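Local coordinates for protein probable TonB-dependent receptor (PDB 4K3F) that probably acts as a periplasmic methionine-binding lipoprotein of a transport system, and holds selenomethionine in the cleft between two lobes, at residues 61-66 and 197-202; 73-78 and 205-210; 113-118 and 169-174; 160-163 and 167-170. All coordinates share one frame; numbering follows the deposited sequence.

How the contacts relate
From the N terminus, helix 60-70 opens contact 1, which closes some 130 residues later on strand 198-202. Contact 2 starts before that loop has closed, at 73-78, and ends beyond it at 205-210, so the two cross; strands 75-82 and 198-202 are neighbours in the six-stranded sheet, and contacts 1 and 2 touch there. Everything in contacts 3 and 4 falls within both long loops and belongs to the other lobe. Contact 3 brings helix 110-122 against L169 and N171, on strand 167-170 and the turn after it, and contact 4 is a short turnback from 160-163 onto that same strand, sharing L169 and I170. Contacts 1 and 3 both touch the bound selenomethionine.

Contact 1. Residues 61-66 and 197-202; sequences PYLDEF and VNILVA. With MSE (selenomethionine), chain B.
L63 of helix 60-70 pushes its branched end against I199 and V201, two residues on the same face of strand 198-202. Toward V201 the approach is tip to tip: L63 CD2 is 3.9 Å from V201 CG2, and L63 CD1 is 4.1 Å from V201 CG1. I199 arrives differently, its side chain crossing that of L63 at about a right angle, with I199 CD1 3.9 Å from L63 CD2. One leucine methyl thus meets both strand residues. I199 makes its reach with CG1 lodged between its own backbone N and carbonyl carbon (chi1 44°). No hydrogen bond joins the two segments.

The neighbours of this apolar patch, Y62 and N198, turn to the bound selenomethionine instead. The Y62 ring presents a face to the ligand methyl, and the ligand CE stands 3.6 Å above the centre of that ring. N198 uses both ends of its amide: ND2 donates to the ligand O at 2.8 Å (160°), while OD1 accepts from the ligand N at 2.9 Å. The two ligand bonds together set which way round the amide sits; H14 NE2 also bonds OD1.

In the fold, strand 198-202 runs between strands 54-59 and 75-82 of the six-stranded sheet; helix 60-70 packs on the face of that strand carrying I199 and V201 and, through P61, Y62 and E65, also touches helix 110-122.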
loop_
_atom_site.group_PDB
_atom_site.type_symbol
_atom_site.label_atom_id
_atom_site.label_comp_id
_atom_site.label_asym_id
_atom_site.label_seq_id
_atom_site.Cartn_x
_atom_site.Cartn_y
_atom_site.Cartn_z
ATOM N N PRO A 61 5.251 4.827 -6.512
ATOM C CA PRO A 61 5.898 3.875 -7.406
ATOM C C PRO A 61 4.923 2.983 -8.164
ATOM O O PRO A 61 5.080 2.766 -9.359
ATOM C CB PRO A 61 6.817 3.100 -6.487
ATOM C CG PRO A 61 7.140 4.090 -5.388
ATOM C CD PRO A 61 5.899 4.893 -5.181
ATOM N N TYR A 62 3.908 2.518 -7.493
ATOM C CA TYR A 62 2.885 1.660 -8.114
ATOM C C TYR A 62 2.147 2.413 -9.234
ATOM O O TYR A 62 1.968 1.881 -10.343
ATOM C CB TYR A 62 1.902 1.142 -7.049
ATOM C CG TYR A 62 0.911 0.177 -7.625
ATOM C CD1 TYR A 62 -0.259 0.631 -8.198
ATOM C CD2 TYR A 62 1.169 -1.214 -7.656
ATOM C CE1 TYR A 62 -1.165 -0.236 -8.742
ATOM C CE2 TYR A 62 0.258 -2.098 -8.211
ATOM C CZ TYR A 62 -0.897 -1.611 -8.753
ATOM O OH TYR A 62 -1.788 -2.511 -9.339
ATOM N N LEU A 63 1.781 3.648 -8.966
ATOM C CA LEU A 63 1.065 4.470 -9.933
ATOM C C LEU A 63 1.911 4.636 -11.174
ATOM O O LEU A 63 1.422 4.546 -12.300
ATOM C CB LEU A 63 0.695 5.829 -9.331
ATOM C CG LEU A 63 0.073 6.774 -10.326
ATOM C CD1 LEU A 63 -1.232 6.259 -10.901
ATOM C CD2 LEU A 63 -0.076 8.173 -9.716
ATOM N N ASP A 64 3.169 5.013 -10.966
ATOM C CA ASP A 64 4.030 5.305 -12.122
ATOM C C ASP A 64 4.170 4.062 -13.035
ATOM O O ASP A 64 4.099 4.138 -14.305
ATOM C CB ASP A 64 5.421 5.758 -11.659
ATOM C CG ASP A 64 5.420 7.111 -10.951
ATOM O OD1 ASP A 64 4.452 7.867 -11.060
ATOM O OD2 ASP A 64 6.457 7.422 -10.277
ATOM N N GLU A 65 4.394 2.901 -12.403
ATOM C CA GLU A 65 4.480 1.646 -13.117
ATOM C C GLU A 65 3.162 1.273 -13.768
ATOM O O GLU A 65 3.137 0.788 -14.911
ATOM C CB GLU A 65 4.938 0.547 -12.158
ATOM C CG GLU A 65 5.014 -0.841 -12.764
ATOM C CD GLU A 65 5.910 -0.970 -13.985
ATOM O OE1 GLU A 65 6.851 -0.161 -14.179
ATOM O OE2 GLU A 65 5.705 -1.956 -14.721
ATOM N N PHE A 66 2.038 1.549 -13.059
ATOM C CA PHE A 66 0.722 1.271 -13.630
ATOM C C PHE A 66 0.487 2.128 -14.887
ATOM O O PHE A 66 0.083 1.622 -15.936
ATOM C CB PHE A 66 -0.356 1.428 -12.546
ATOM C CG PHE A 66 -1.679 0.804 -12.926
ATOM C CD1 PHE A 66 -2.532 1.444 -13.796
ATOM C CD2 PHE A 66 -2.047 -0.409 -12.388
ATOM C CE1 PHE A 66 -3.730 0.856 -14.149
ATOM C CE2 PHE A 66 -3.259 -0.980 -12.706
ATOM C CZ PHE A 66 -4.081 -0.350 -13.608
ATOM N N VAL A 197 4.527 6.356 0.478
ATOM C CA VAL A 197 3.366 7.109 0.904
ATOM C C VAL A 197 2.197 6.812 -0.023
ATOM O O VAL A 197 2.347 6.762 -1.242
ATOM C CB VAL A 197 3.660 8.619 0.908
ATOM C CG1 VAL A 197 2.424 9.425 1.219
ATOM C CG2 VAL A 197 4.783 8.935 1.877
ATOM N N ASN A 198 1.044 6.514 0.572
ATOM C CA ASN A 198 -0.197 6.310 -0.189
ATOM C C ASN A 198 -0.814 7.650 -0.581
ATOM O O ASN A 198 -0.864 8.575 0.227
ATOM C CB ASN A 198 -1.196 5.470 0.614
ATOM C CG ASN A 198 -0.837 3.969 0.609
ATOM O OD1 ASN A 198 -1.711 3.124 0.492
ATOM N ND2 ASN A 198 0.494 3.646 0.661
ATOM N N ILE A 199 -1.223 7.738 -1.839
ATOM C CA ILE A 199 -1.623 8.979 -2.433
ATOM C C ILE A 199 -3.075 8.937 -2.923
ATOM O O ILE A 199 -3.571 7.929 -3.423
ATOM C CB ILE A 199 -0.713 9.298 -3.636
ATOM C CG1 ILE A 199 -0.490 8.048 -4.516
ATOM C CG2 ILE A 199 0.644 9.765 -3.122
ATOM C CD1 ILE A 199 0.163 8.302 -5.845
ATOM N N LEU A 200 -3.688 10.089 -2.854
ATOM C CA LEU A 200 -4.946 10.336 -3.543
ATOM C C LEU A 200 -4.567 10.561 -5.015
ATOM O O LEU A 200 -3.665 11.344 -5.284
ATOM C CB LEU A 200 -5.598 11.578 -2.990
ATOM C CG LEU A 200 -6.817 12.115 -3.718
ATOM C CD1 LEU A 200 -7.955 11.170 -3.573
ATOM C CD2 LEU A 200 -7.220 13.476 -3.153
ATOM N N VAL A 201 -5.290 9.938 -5.949
ATOM C CA VAL A 201 -4.943 9.936 -7.375
ATOM C C VAL A 201 -6.169 10.341 -8.145
ATOM O O VAL A 201 -7.306 9.926 -7.828
ATOM C CB VAL A 201 -4.431 8.517 -7.820
ATOM C CG1 VAL A 201 -4.309 8.410 -9.339
ATOM C CG2 VAL A 201 -3.080 8.301 -7.173
ATOM N N ALA A 202 -5.956 11.160 -9.153
ATOM C CA ALA A 202 -7.064 11.608 -9.991
ATOM C C ALA A 202 -6.573 11.800 -11.395
ATOM O O ALA A 202 -5.668 11.082 -11.804
ATOM C CB ALA A 202 -7.678 12.868 -9.361
HETATM N N MSE B 300 -1.716 0.218 0.763
HETATM C CA MSE B 300 -0.682 -0.521 -0.019
HETATM C C MSE B 300 0.656 -0.251 0.658
HETATM O O MSE B 300 0.934 0.895 1.029
HETATM O OXT MSE B 300 1.467 -1.170 0.821
HETATM C CB MSE B 300 -0.649 -0.077 -1.491
HETATM C CG MSE B 300 0.371 -0.838 -2.303
HETATM SE SE MSE B 300 0.485 -0.100 -4.120
HETATM C CE MSE B 300 -1.210 -0.607 -4.780
#

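Contact 2. Residues 73-78 and 205-210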
loop_
_atom_site.group_PDB
_atom_site.type_symbol
_atom_site.label_atom_id
_atom_site.label_comp_id
_atom_site.label_asym_id
_atom_site.label_seq_id
_atom_site.Cartn_x
_atom_site.Cartn_y
_atom_site.Cartn_z
ATOM N N ASP A 73 -2.677 8.068 -17.750
ATOM C CA ASP A 73 -2.045 9.304 -17.304
ATOM C C ASP A 73 -2.687 9.826 -16.046
ATOM O O ASP A 73 -2.921 11.043 -15.885
ATOM C CB ASP A 73 -1.949 10.355 -18.421
ATOM C CG ASP A 73 -3.213 11.075 -18.681
ATOM O OD1 ASP A 73 -4.288 10.490 -18.459
ATOM O OD2 ASP A 73 -3.120 12.249 -19.124
ATOM N N LEU A 74 -2.942 8.915 -15.105
ATOM C CA LEU A 74 -3.430 9.291 -13.803
ATOM C C LEU A 74 -2.348 10.050 -13.034
ATOM O O LEU A 74 -1.161 9.798 -13.213
ATOM C CB LEU A 74 -3.874 8.052 -13.022
ATOM C CG LEU A 74 -5.004 7.259 -13.650
ATOM C CD1 LEU A 74 -5.305 6.049 -12.772
ATOM C CD2 LEU A 74 -6.244 8.079 -13.877
ATOM N N VAL A 75 -2.773 10.964 -12.177
ATOM C CA VAL A 75 -1.832 11.873 -11.508
ATOM C C VAL A 75 -2.092 11.883 -10.001
ATOM O O VAL A 75 -3.225 11.875 -9.482
ATOM C CB VAL A 75 -1.924 13.326 -12.088
ATOM C CG1 VAL A 75 -1.428 13.335 -13.533
ATOM C CG2 VAL A 75 -3.347 13.894 -12.064
ATOM N N ALA A 76 -1.007 11.980 -9.263
ATOM C CA ALA A 76 -1.102 12.074 -7.830
ATOM C C ALA A 76 -1.573 13.464 -7.396
ATOM O O ALA A 76 -1.170 14.454 -7.944
ATOM C CB ALA A 76 0.276 11.800 -7.231
ATOM N N VAL A 77 -2.400 13.519 -6.377
ATOM C CA VAL A 77 -2.946 14.774 -5.835
ATOM C C VAL A 77 -2.254 15.155 -4.523
ATOM O O VAL A 77 -1.759 16.307 -4.379
ATOM C CB VAL A 77 -4.468 14.670 -5.597
ATOM C CG1 VAL A 77 -5.006 15.994 -5.041
ATOM C CG2 VAL A 77 -5.175 14.301 -6.890
ATOM N N THR A 78 -2.194 14.206 -3.592
ATOM C CA THR A 78 -1.548 14.434 -2.306
ATOM C C THR A 78 -1.253 13.143 -1.605
ATOM O O THR A 78 -1.856 12.112 -1.914
ATOM C CB THR A 78 -2.396 15.338 -1.395
ATOM O OG1 THR A 78 -1.555 15.891 -0.368
ATOM C CG2 THR A 78 -3.557 14.604 -0.741
ATOM N N ASP A 205 -7.766 16.452 -15.544
ATOM C CA ASP A 205 -8.950 17.274 -15.615
ATOM C C ASP A 205 -9.475 17.748 -14.272
ATOM O O ASP A 205 -10.093 18.823 -14.198
ATOM C CB ASP A 205 -10.070 16.639 -16.442
ATOM C CG ASP A 205 -10.585 15.293 -15.869
ATOM O OD1 ASP A 205 -11.379 15.249 -14.878
ATOM O OD2 ASP A 205 -10.163 14.264 -16.466
ATOM N N ASN A 206 -9.221 16.968 -13.228
ATOM C CA ASN A 206 -9.813 17.252 -11.904
ATOM C C ASN A 206 -8.878 17.375 -10.727
ATOM O O ASN A 206 -9.311 17.673 -9.620
ATOM C CB ASN A 206 -10.965 16.292 -11.609
ATOM C CG ASN A 206 -10.505 14.842 -11.549
ATOM O OD1 ASN A 206 -9.299 14.558 -11.560
ATOM N ND2 ASN A 206 -11.447 13.937 -11.436
ATOM N N LYS A 207 -7.596 17.161 -10.945
ATOM C CA LYS A 207 -6.642 17.289 -9.864
ATOM C C LYS A 207 -6.765 18.647 -9.157
ATOM O O LYS A 207 -6.609 18.718 -7.944
ATOM C CB LYS A 207 -5.218 17.123 -10.411
ATOM C CG LYS A 207 -4.117 17.563 -9.476
ATOM C CD LYS A 207 -2.795 16.961 -9.869
ATOM C CE LYS A 207 -1.625 17.519 -9.033
ATOM N NZ LYS A 207 -0.381 16.712 -9.298
ATOM N N ASP A 208 -6.958 19.699 -9.941
ATOM C CA ASP A 208 -6.988 21.066 -9.441
ATOM C C ASP A 208 -8.390 21.633 -9.393
ATOM O O ASP A 208 -8.589 22.851 -9.357
ATOM C CB ASP A 208 -6.068 21.924 -10.287
ATOM C CG ASP A 208 -4.604 21.467 -10.170
ATOM O OD1 ASP A 208 -4.145 21.397 -9.052
ATOM O OD2 ASP A 208 -3.982 21.156 -11.186
ATOM N N SER A 209 -9.362 20.746 -9.311
ATOM C CA SER A 209 -10.751 21.170 -9.109
ATOM C C SER A 209 -10.978 21.575 -7.655
ATOM O O SER A 209 -10.250 21.179 -6.764
ATOM C CB SER A 209 -11.694 20.036 -9.534
ATOM O OG SER A 209 -11.615 18.904 -8.679
ATOM N N ASP A 210 -11.964 22.422 -7.436
ATOM C CA ASP A 210 -12.312 22.842 -6.080
ATOM C C ASP A 210 -12.555 21.644 -5.153
ATOM O O ASP A 210 -12.033 21.580 -4.042
ATOM C CB ASP A 210 -13.542 23.748 -6.127
ATOM C CG ASP A 210 -13.960 24.233 -4.743
ATOM O OD1 ASP A 210 -13.241 25.053 -4.193
ATOM O OD2 ASP A 210 -14.987 23.753 -4.217
#
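K207 reaches across strand 75-82, over V75, and ends on the carbonyl of A76. Its chain is stretched throughout: CG is anti to the backbone N (chi1 166°), and the later torsions are extended too, which carries the ammonium as far from the loop as the side chain allows. NZ donates to A76 O at 2.7 Å, coming in nearly along the C=O axis (177°). On the way there the methylenes pass V75, whose side chain they cross at about a right angle; V75 CG2 is 3.8 Å from K207 CD. Contact with V77 is looser, with V77 CG2 4.3 Å from K207 CG.

The base of the lysine is set by a type I turn from N206 to S209. N206 O takes two donors, S209 N at 3.1 Å and S209 OG at 2.8 Å, the hydroxyl lying in the carbonyl plane on a lone pair. S209 is also the N-cap residue of helix 210-218, its OG bonding M212 N.

Strand 75-82 pairs antiparallel with strand 198-202, where V77 and T78 together face L200 as a classic beta bulge, and V77 additionally packs on M212 and A216 of helix 210-218.

Contact 3. Residues 113-118 and 169-174. With MSE (selenomethionine), chain B.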
loop_
_atom_site.group_PDB
_atom_site.type_symbol
_atom_site.label_atom_id
_atom_site.label_comp_id
_atom_site.label_asym_id
_atom_site.label_seq_id
_atom_site.Cartn_x
_atom_site.Cartn_y
_atom_site.Cartn_z
ATOM N N GLY A 113 6.803 -6.143 -5.180
ATOM C CA GLY A 113 7.804 -7.218 -5.190
ATOM C C GLY A 113 9.185 -6.645 -4.855
ATOM O O GLY A 113 9.880 -7.149 -3.980
ATOM N N GLY A 114 9.572 -5.551 -5.514
ATOM C CA GLY A 114 10.872 -4.944 -5.282
ATOM C C GLY A 114 11.020 -4.464 -3.861
ATOM O O GLY A 114 12.035 -4.654 -3.234
ATOM N N ARG A 115 9.963 -3.807 -3.376
ATOM C CA ARG A 115 9.865 -3.353 -2.006
ATOM C C ARG A 115 10.082 -4.496 -0.980
ATOM O O ARG A 115 10.815 -4.340 -0.006
ATOM C CB ARG A 115 8.496 -2.741 -1.844
ATOM C CG ARG A 115 8.058 -2.442 -0.460
ATOM C CD ARG A 115 6.623 -1.951 -0.514
ATOM N NE ARG A 115 6.337 -1.260 0.699
ATOM C CZ ARG A 115 5.167 -0.713 0.997
ATOM N NH1 ARG A 115 4.135 -0.841 0.162
ATOM N NH2 ARG A 115 5.038 -0.091 2.138
ATOM N N ALA A 116 9.430 -5.632 -1.230
ATOM C CA ALA A 116 9.575 -6.804 -0.391
ATOM C C ALA A 116 11.004 -7.305 -0.392
ATOM O O ALA A 116 11.552 -7.599 0.674
ATOM C CB ALA A 116 8.626 -7.903 -0.858
ATOM N N LEU A 117 11.631 -7.368 -1.593
ATOM C CA LEU A 117 13.022 -7.822 -1.666
ATOM C C LEU A 117 13.941 -6.861 -0.888
ATOM O O LEU A 117 14.904 -7.291 -0.237
ATOM C CB LEU A 117 13.476 -7.937 -3.111
ATOM C CG LEU A 117 12.840 -9.089 -3.884
ATOM C CD1 LEU A 117 13.150 -8.969 -5.376
ATOM C CD2 LEU A 117 13.350 -10.420 -3.348
ATOM N N LEU A 118 13.662 -5.565 -0.976
ATOM C CA LEU A 118 14.454 -4.586 -0.218
ATOM C C LEU A 118 14.328 -4.761 1.295
ATOM O O LEU A 118 15.311 -4.585 2.016
ATOM C CB LEU A 118 14.086 -3.152 -0.623
ATOM C CG LEU A 118 14.568 -2.755 -2.024
ATOM C CD1 LEU A 118 14.066 -1.362 -2.363
ATOM C CD2 LEU A 118 16.068 -2.780 -2.150
ATOM N N LEU A 169 5.498 -11.631 2.936
ATOM C CA LEU A 169 5.624 -10.182 3.074
ATOM C C LEU A 169 4.358 -9.587 2.482
ATOM O O LEU A 169 4.151 -9.659 1.278
ATOM C CB LEU A 169 6.896 -9.660 2.393
ATOM C CG LEU A 169 8.183 -9.779 3.252
ATOM C CD1 LEU A 169 8.530 -11.226 3.563
ATOM C CD2 LEU A 169 9.336 -9.071 2.561
ATOM N N ILE A 170 3.526 -9.026 3.353
ATOM C CA ILE A 170 2.128 -8.726 3.027
ATOM C C ILE A 170 1.876 -7.248 3.180
ATOM O O ILE A 170 2.197 -6.676 4.217
ATOM C CB ILE A 170 1.189 -9.470 3.957
ATOM C CG1 ILE A 170 1.495 -10.973 3.845
ATOM C CG2 ILE A 170 -0.244 -9.157 3.597
ATOM C CD1 ILE A 170 0.669 -11.829 4.755
ATOM N N ASN A 171 1.337 -6.634 2.130
ATOM C CA ASN A 171 0.946 -5.233 2.170
ATOM C C ASN A 171 0.024 -5.012 3.351
ATOM O O ASN A 171 -0.918 -5.799 3.620
ATOM C CB ASN A 171 0.240 -4.801 0.893
ATOM C CG ASN A 171 1.154 -4.842 -0.310
ATOM O OD1 ASN A 171 1.282 -5.886 -0.996
ATOM N ND2 ASN A 171 1.835 -3.747 -0.554
ATOM N N THR A 172 0.246 -3.905 4.038
ATOM C CA THR A 172 -0.458 -3.682 5.322
ATOM C C THR A 172 -1.993 -3.596 5.174
ATOM O O THR A 172 -2.755 -4.064 6.033
ATOM C CB THR A 172 0.138 -2.439 5.993
ATOM O OG1 THR A 172 1.485 -2.754 6.336
ATOM C CG2 THR A 172 -0.649 -2.036 7.227
ATOM N N ASN A 173 -2.493 -2.978 4.093
ATOM C CA ASN A 173 -3.932 -2.923 3.890
ATOM C C ASN A 173 -4.568 -4.302 3.914
ATOM O O ASN A 173 -5.584 -4.502 4.590
ATOM C CB ASN A 173 -4.332 -2.162 2.629
ATOM C CG ASN A 173 -4.003 -2.902 1.355
ATOM O OD1 ASN A 173 -2.846 -3.016 0.952
ATOM N ND2 ASN A 173 -5.028 -3.428 0.717
ATOM N N TYR A 174 -3.890 -5.268 3.282
ATOM C CA TYR A 174 -4.339 -6.630 3.282
ATOM C C TYR A 174 -4.063 -7.335 4.625
ATOM O O TYR A 174 -4.896 -8.092 5.093
ATOM C CB TYR A 174 -3.749 -7.428 2.125
ATOM C CG TYR A 174 -4.270 -6.999 0.771
ATOM C CD1 TYR A 174 -5.636 -6.901 0.525
ATOM C CD2 TYR A 174 -3.408 -6.690 -0.248
ATOM C CE1 TYR A 174 -6.138 -6.508 -0.690
ATOM C CE2 TYR A 174 -3.872 -6.312 -1.492
ATOM C CZ TYR A 174 -5.231 -6.171 -1.723
ATOM O OH TYR A 174 -5.684 -5.819 -2.970
HETATM N N MSE B 300 -1.716 0.218 0.763
HETATM C CA MSE B 300 -0.682 -0.521 -0.019
HETATM C C MSE B 300 0.656 -0.251 0.658
HETATM O O MSE B 300 0.934 0.895 1.029
HETATM O OXT MSE B 300 1.467 -1.170 0.821
HETATM C CB MSE B 300 -0.649 -0.077 -1.491
HETATM C CG MSE B 300 0.371 -0.838 -2.303
HETATM SE SE MSE B 300 0.485 -0.100 -4.120
HETATM C CE MSE B 300 -1.210 -0.607 -4.780
#
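R115 leaves helix 110-122 with CG anti to the backbone N (chi1 168°) and its chain extended as far as NE, while N171 swings CG opposite its own carbonyl carbon; between them these torsions bring R115 NH1 and N171 ND2 to 3.8 Å apart, both aimed at one carboxylate oxygen of the bound selenomethionine. The N171 bond is the straighter: ND2 to the ligand OXT is 2.9 Å with an angle of 169° at the hydrogen. R115 NH1 reaches OXT at 2.8 Å but is bent, 133°, with the oxygen at the edge of the guanidinium and near its plane. The other nitrogen, NH2, makes a salt bridge to E190, and Y196 adds a cation-pi contact, so the guanidinium is held from several directions. Its charge would be expected to stabilise the ligand carboxylate.

In this NlpA family protein, a member of the periplasmic binding protein clan, the ligand sits between two lobes; helix 110-122 and the turn from strand 167-170 into helix 172-177 supply part of the pocket. N171 occupies the N-cap position of helix 172-177, yet its side chain makes no capping bond and serves the ligand. N173, two residues on, adds a weak bond from the ligand N to N173 OD1 (3.4 Å), and that oxygen also bonds Y40 OH.

Behind the polar groups the helix rests on the strand by apolar packing. A116 CB lies 3.7 Å from L169 CD2, and the same methyl is 3.3 Å from A116 O. Farther round, L169 continues onto V104, and A116 onto I106, both of strand 103-107.

Contact 4. Residues 160-163 and 167-170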
loop_
_atom_site.group_PDB
_atom_site.type_symbol
_atom_site.label_atom_id
_atom_site.label_comp_id
_atom_site.label_asym_id
_atom_site.label_seq_id
_atom_site.Cartn_x
_atom_site.Cartn_y
_atom_site.Cartn_z
ATOM N N ARG A 160 -4.075 -15.462 2.557
ATOM C CA ARG A 160 -4.659 -16.786 2.412
ATOM C C ARG A 160 -3.618 -17.872 2.268
ATOM O O ARG A 160 -3.944 -19.057 2.500
ATOM C CB ARG A 160 -5.627 -16.845 1.216
ATOM C CG ARG A 160 -7.039 -16.375 1.559
ATOM C CD ARG A 160 -8.043 -16.728 0.464
ATOM N NE ARG A 160 -7.558 -16.345 -0.869
ATOM C CZ ARG A 160 -7.852 -15.213 -1.514
ATOM N NH1 ARG A 160 -8.664 -14.299 -0.987
ATOM N NH2 ARG A 160 -7.329 -14.996 -2.717
ATOM N N VAL A 161 -2.400 -17.516 1.851
ATOM C CA VAL A 161 -1.352 -18.545 1.730
ATOM C C VAL A 161 -0.400 -18.534 2.897
ATOM O O VAL A 161 0.497 -19.363 2.952
ATOM C CB VAL A 161 -0.543 -18.532 0.405
ATOM C CG1 VAL A 161 -1.461 -18.661 -0.799
ATOM C CG2 VAL A 161 0.356 -17.338 0.302
ATOM N N LEU A 162 -0.614 -17.633 3.843
ATOM C CA LEU A 162 0.319 -17.488 4.962
ATOM C C LEU A 162 0.600 -18.814 5.683
ATOM O O LEU A 162 1.760 -19.105 5.970
ATOM C CB LEU A 162 -0.172 -16.407 5.923
ATOM C CG LEU A 162 0.656 -16.133 7.178
ATOM C CD1 LEU A 162 2.021 -15.578 6.827
ATOM C CD2 LEU A 162 -0.091 -15.164 8.077
ATOM N N THR A 163 -0.417 -19.649 5.921
ATOM C CA THR A 163 -0.207 -20.938 6.609
ATOM C C THR A 163 0.420 -22.045 5.748
ATOM O O THR A 163 0.707 -23.130 6.250
ATOM C CB THR A 163 -1.506 -21.504 7.248
ATOM O OG1 THR A 163 -2.466 -21.757 6.228
ATOM C CG2 THR A 163 -2.078 -20.511 8.282
HETATM N N MSE A 167 7.197 -17.849 5.265
HETATM C CA MSE A 167 7.069 -16.411 5.559
HETATM C C MSE A 167 6.391 -15.747 4.367
HETATM O O MSE A 167 6.634 -16.152 3.205
HETATM C CB MSE A 167 8.444 -15.801 5.841
HETATM C CG MSE A 167 8.399 -14.381 6.385
HETATM SE SE MSE A 167 10.083 -13.868 7.230
HETATM C CE MSE A 167 11.165 -13.853 5.608
ATOM N N ALA A 168 5.634 -14.697 4.661
ATOM C CA ALA A 168 4.986 -13.868 3.658
ATOM C C ALA A 168 5.159 -12.401 3.968
ATOM O O ALA A 168 5.014 -11.966 5.103
ATOM C CB ALA A 168 3.519 -14.219 3.511
ATOM N N LEU A 169 5.498 -11.631 2.936
ATOM C CA LEU A 169 5.624 -10.182 3.074
ATOM C C LEU A 169 4.358 -9.587 2.482
ATOM O O LEU A 169 4.151 -9.659 1.278
ATOM C CB LEU A 169 6.896 -9.660 2.393
ATOM C CG LEU A 169 8.183 -9.779 3.252
ATOM C CD1 LEU A 169 8.530 -11.226 3.563
ATOM C CD2 LEU A 169 9.336 -9.071 2.561
ATOM N N ILE A 170 3.526 -9.026 3.353
ATOM C CA ILE A 170 2.128 -8.726 3.027
ATOM C C ILE A 170 1.876 -7.248 3.180
ATOM O O ILE A 170 2.197 -6.676 4.217
ATOM C CB ILE A 170 1.189 -9.470 3.957
ATOM C CG1 ILE A 170 1.495 -10.973 3.845
ATOM C CG2 ILE A 170 -0.244 -9.157 3.597
ATOM C CD1 ILE A 170 0.669 -11.829 4.755
#
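L162 touches A168 with its CD1 methyl at the snug end of this contact: L162 CD1 sits 3.9 Å from A168 CB, and the two residues also make the nearest backbone approach, 6.0 Å between L162 CA and A168 CA. The leucine carries CG anti to its backbone N (chi1 179°), which leads CD1 from the turn after helix 158-161 down onto the strand. Toward I170 the fit slackens, with L162 CD1 4.5 Å from I170 CD1, the same methyl now reaching only to the rim of van der Waals contact.

The two sides of the contact differ in burial. A168 and I170 are buried, facing L162 from strand 167-170, whereas L162 itself is partly exposed and the flanking R160 and T163 are out in solvent. M167, built as selenomethionine, and L169 point the other way and pack on helix 110-122. L162 also rests on Y88 of the neighbouring strand 86-88.

Strand 167-170 spends its backbone bonds on neighbours in the sheet: A168 with Y88, L169 with V105, I170 with G86. With no hydrogen bond or charge pair between the two segments, what joins them here is apolar contact of L162 with A168 and I170, which sets no directional geometry.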